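Local coordinates for protein cyclin homolog (PDB 2F2C) that acts as a viral D-type cyclin that modulates the host cell cycle and may promote T-cell proliferation and transformation during latent infection, at residues D50-L55 against I79-L84. Sequence-based numbering, arbitrary orientation.
Sequences DNRTIL and ILDRYL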
loop_
_atom_site.group_PDB
_atom_site.type_symbol
_atom_site.label_atom_id
_atom_site.label_comp_id
_atom_site.label_asym_id
_atom_site.label_seq_id
_atom_site.Cartn_x
_atom_site.Cartn_y
_atom_site.Cartn_z
ATOM N N ASP A 50 -21.936 -8.366 -22.537
ATOM C CA ASP A 50 -23.141 -8.724 -21.794
ATOM C C ASP A 50 -22.798 -9.676 -20.651
ATOM O O ASP A 50 -23.288 -9.487 -19.546
ATOM C CB ASP A 50 -24.217 -9.329 -22.699
ATOM C CG ASP A 50 -24.556 -8.446 -23.898
ATOM O OD1 ASP A 50 -25.497 -8.808 -24.657
ATOM O OD2 ASP A 50 -23.942 -7.390 -24.180
ATOM N N ASN A 51 -21.946 -10.674 -20.904
ATOM C CA ASN A 51 -21.486 -11.571 -19.833
ATOM C C ASN A 51 -20.808 -10.802 -18.723
ATOM O O ASN A 51 -21.080 -11.033 -17.554
ATOM C CB ASN A 51 -20.521 -12.638 -20.336
ATOM C CG ASN A 51 -21.057 -13.405 -21.508
ATOM O OD1 ASN A 51 -21.083 -12.902 -22.631
ATOM N ND2 ASN A 51 -21.468 -14.640 -21.265
ATOM N N ARG A 52 -19.920 -9.887 -19.095
ATOM C CA ARG A 52 -19.235 -9.060 -18.114
ATOM C C ARG A 52 -20.213 -8.441 -17.094
ATOM O O ARG A 52 -19.998 -8.560 -15.880
ATOM C CB ARG A 52 -18.407 -7.981 -18.808
ATOM C CG ARG A 52 -17.439 -7.237 -17.893
ATOM C CD ARG A 52 -16.640 -6.183 -18.615
ATOM N NE ARG A 52 -15.850 -5.344 -17.720
ATOM C CZ ARG A 52 -16.171 -4.105 -17.363
ATOM N NH1 ARG A 52 -17.293 -3.548 -17.799
ATOM N NH2 ARG A 52 -15.364 -3.422 -16.553
ATOM N N THR A 53 -21.293 -7.820 -17.580
ATOM C CA THR A 53 -22.235 -7.115 -16.700
ATOM C C THR A 53 -22.884 -7.998 -15.618
ATOM O O THR A 53 -23.068 -7.555 -14.477
ATOM C CB THR A 53 -23.339 -6.390 -17.506
ATOM O OG1 THR A 53 -22.783 -5.775 -18.675
ATOM C CG2 THR A 53 -23.896 -5.209 -16.706
ATOM N N ILE A 54 -23.249 -9.226 -15.982
ATOM C CA ILE A 54 -23.771 -10.194 -15.016
ATOM C C ILE A 54 -22.690 -10.559 -13.959
ATOM O O ILE A 54 -22.937 -10.497 -12.751
ATOM C CB ILE A 54 -24.339 -11.433 -15.763
ATOM C CG1 ILE A 54 -25.611 -11.039 -16.549
ATOM C CG2 ILE A 54 -24.683 -12.536 -14.797
ATOM C CD1 ILE A 54 -25.905 -11.861 -17.806
ATOM N N LEU A 55 -21.483 -10.881 -14.420
ATOM C CA LEU A 55 -20.426 -11.349 -13.551
ATOM C C LEU A 55 -19.974 -10.273 -12.586
ATOM O O LEU A 55 -19.685 -10.551 -11.420
ATOM C CB LEU A 55 -19.250 -11.816 -14.381
ATOM C CG LEU A 55 -17.966 -12.090 -13.621
ATOM C CD1 LEU A 55 -18.080 -13.385 -12.838
ATOM C CD2 LEU A 55 -16.807 -12.129 -14.623
ATOM N N ILE A 79 -8.233 -6.114 -12.101
ATOM C CA ILE A 79 -7.517 -7.386 -12.276
ATOM C C ILE A 79 -8.174 -8.223 -13.356
ATOM O O ILE A 79 -7.483 -8.794 -14.197
ATOM C CB ILE A 79 -7.436 -8.192 -10.964
ATOM C CG1 ILE A 79 -6.437 -7.570 -9.987
ATOM C CG2 ILE A 79 -7.017 -9.630 -11.231
ATOM C CD1 ILE A 79 -6.501 -8.202 -8.626
ATOM N N LEU A 80 -9.508 -8.264 -13.333
ATOM C CA LEU A 80 -10.293 -9.068 -14.280
ATOM C C LEU A 80 -10.020 -8.633 -15.709
ATOM O O LEU A 80 -9.612 -9.459 -16.525
ATOM C CB LEU A 80 -11.792 -9.016 -13.965
ATOM C CG LEU A 80 -12.764 -9.483 -15.069
ATOM C CD1 LEU A 80 -12.769 -11.012 -15.227
ATOM C CD2 LEU A 80 -14.195 -8.968 -14.856
ATOM N N ASP A 81 -10.206 -7.345 -16.004
ATOM C CA ASP A 81 -9.953 -6.831 -17.367
ATOM C C ASP A 81 -8.520 -7.077 -17.832
ATOM O O ASP A 81 -8.307 -7.712 -18.868
ATOM C CB ASP A 81 -10.311 -5.348 -17.492
ATOM C CG ASP A 81 -11.794 -5.087 -17.286
ATOM O OD1 ASP A 81 -12.612 -5.989 -17.599
ATOM O OD2 ASP A 81 -12.228 -4.008 -16.805
ATOM N N ARG A 82 -7.547 -6.596 -17.057
ATOM C CA ARG A 82 -6.136 -6.848 -17.345
ATOM C C ARG A 82 -5.895 -8.309 -17.670
ATOM O O ARG A 82 -5.314 -8.617 -18.703
ATOM C CB ARG A 82 -5.255 -6.436 -16.168
ATOM C CG ARG A 82 -4.890 -4.964 -16.138
ATOM C CD ARG A 82 -3.985 -4.586 -14.978
ATOM N NE ARG A 82 -4.743 -4.389 -13.747
ATOM C CZ ARG A 82 -4.227 -4.424 -12.522
ATOM N NH1 ARG A 82 -2.929 -4.666 -12.341
ATOM N NH2 ARG A 82 -5.017 -4.217 -11.466
ATOM N N TYR A 83 -6.358 -9.201 -16.792
ATOM C CA TYR A 83 -6.216 -10.646 -16.983
ATOM C C TYR A 83 -6.827 -11.112 -18.292
ATOM O O TYR A 83 -6.282 -11.990 -18.957
ATOM C CB TYR A 83 -6.838 -11.439 -15.827
ATOM C CG TYR A 83 -6.784 -12.929 -16.054
ATOM C CD1 TYR A 83 -5.574 -13.625 -15.945
ATOM C CD2 TYR A 83 -7.927 -13.647 -16.421
ATOM C CE1 TYR A 83 -5.507 -15.014 -16.191
ATOM C CE2 TYR A 83 -7.873 -15.038 -16.665
ATOM C CZ TYR A 83 -6.659 -15.712 -16.548
ATOM O OH TYR A 83 -6.584 -17.070 -16.764
ATOM N N LEU A 84 -7.960 -10.529 -18.664
ATOM C CA LEU A 84 -8.652 -10.964 -19.874
ATOM C C LEU A 84 -8.214 -10.216 -21.128
ATOM O O LEU A 84 -8.897 -10.288 -22.156
ATOM C CB LEU A 84 -10.178 -10.930 -19.699
ATOM C CG LEU A 84 -10.816 -12.011 -18.820
ATOM C CD1 LEU A 84 -12.279 -11.730 -18.709
ATOM C CD2 LEU A 84 -10.603 -13.414 -19.356
#
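The buried arginine–aspartate salt bridge of the cyclin box, here Arg-52 with Asp-81, joins helix 49-65 to helix 72-83 in the N-terminal cyclin fold. The nearest CA atoms across the two segments, those of Arg-52 and Asp-81, are 9.6 Å apart. Most of the gap is spanned by Arg-52, and the shorter Asp-81 comes from the other side. Arg-52 is stretched out along its chain, with CG anti to the backbone N (chi1 -169°), which carries the guanidinium across to the carboxylate. The arginine runs roughly perpendicular to the aspartate, and their flat groups are tilted 33° against each other. The bridge is two-pronged. Asp-81 OD2 accepts from Arg-52 NH2 at 3.2 Å through its syn lone pair, in a bent bond. Asp-81 OD2 is tilted 28° out of the guanidinium plane. The second prong, from Arg-52 NE to Asp-81 OD1 at 3.3 Å, is weak. Asp-81 OD1 also accepts a hydrogen bond from Trp-41 NE1, which probably helps fix the rotation of the carboxylate. Both charged residues are buried, and the pairing probably offsets the cost of placing opposite charges there. Alongside the bridge is a small apolar contact between two leucines. Leu-55, which also touches Leu-94 of helix 94-109, meets Leu-80 tip to tip, with Leu-55 CD2 and Leu-80 CD2 4.1 Å apart.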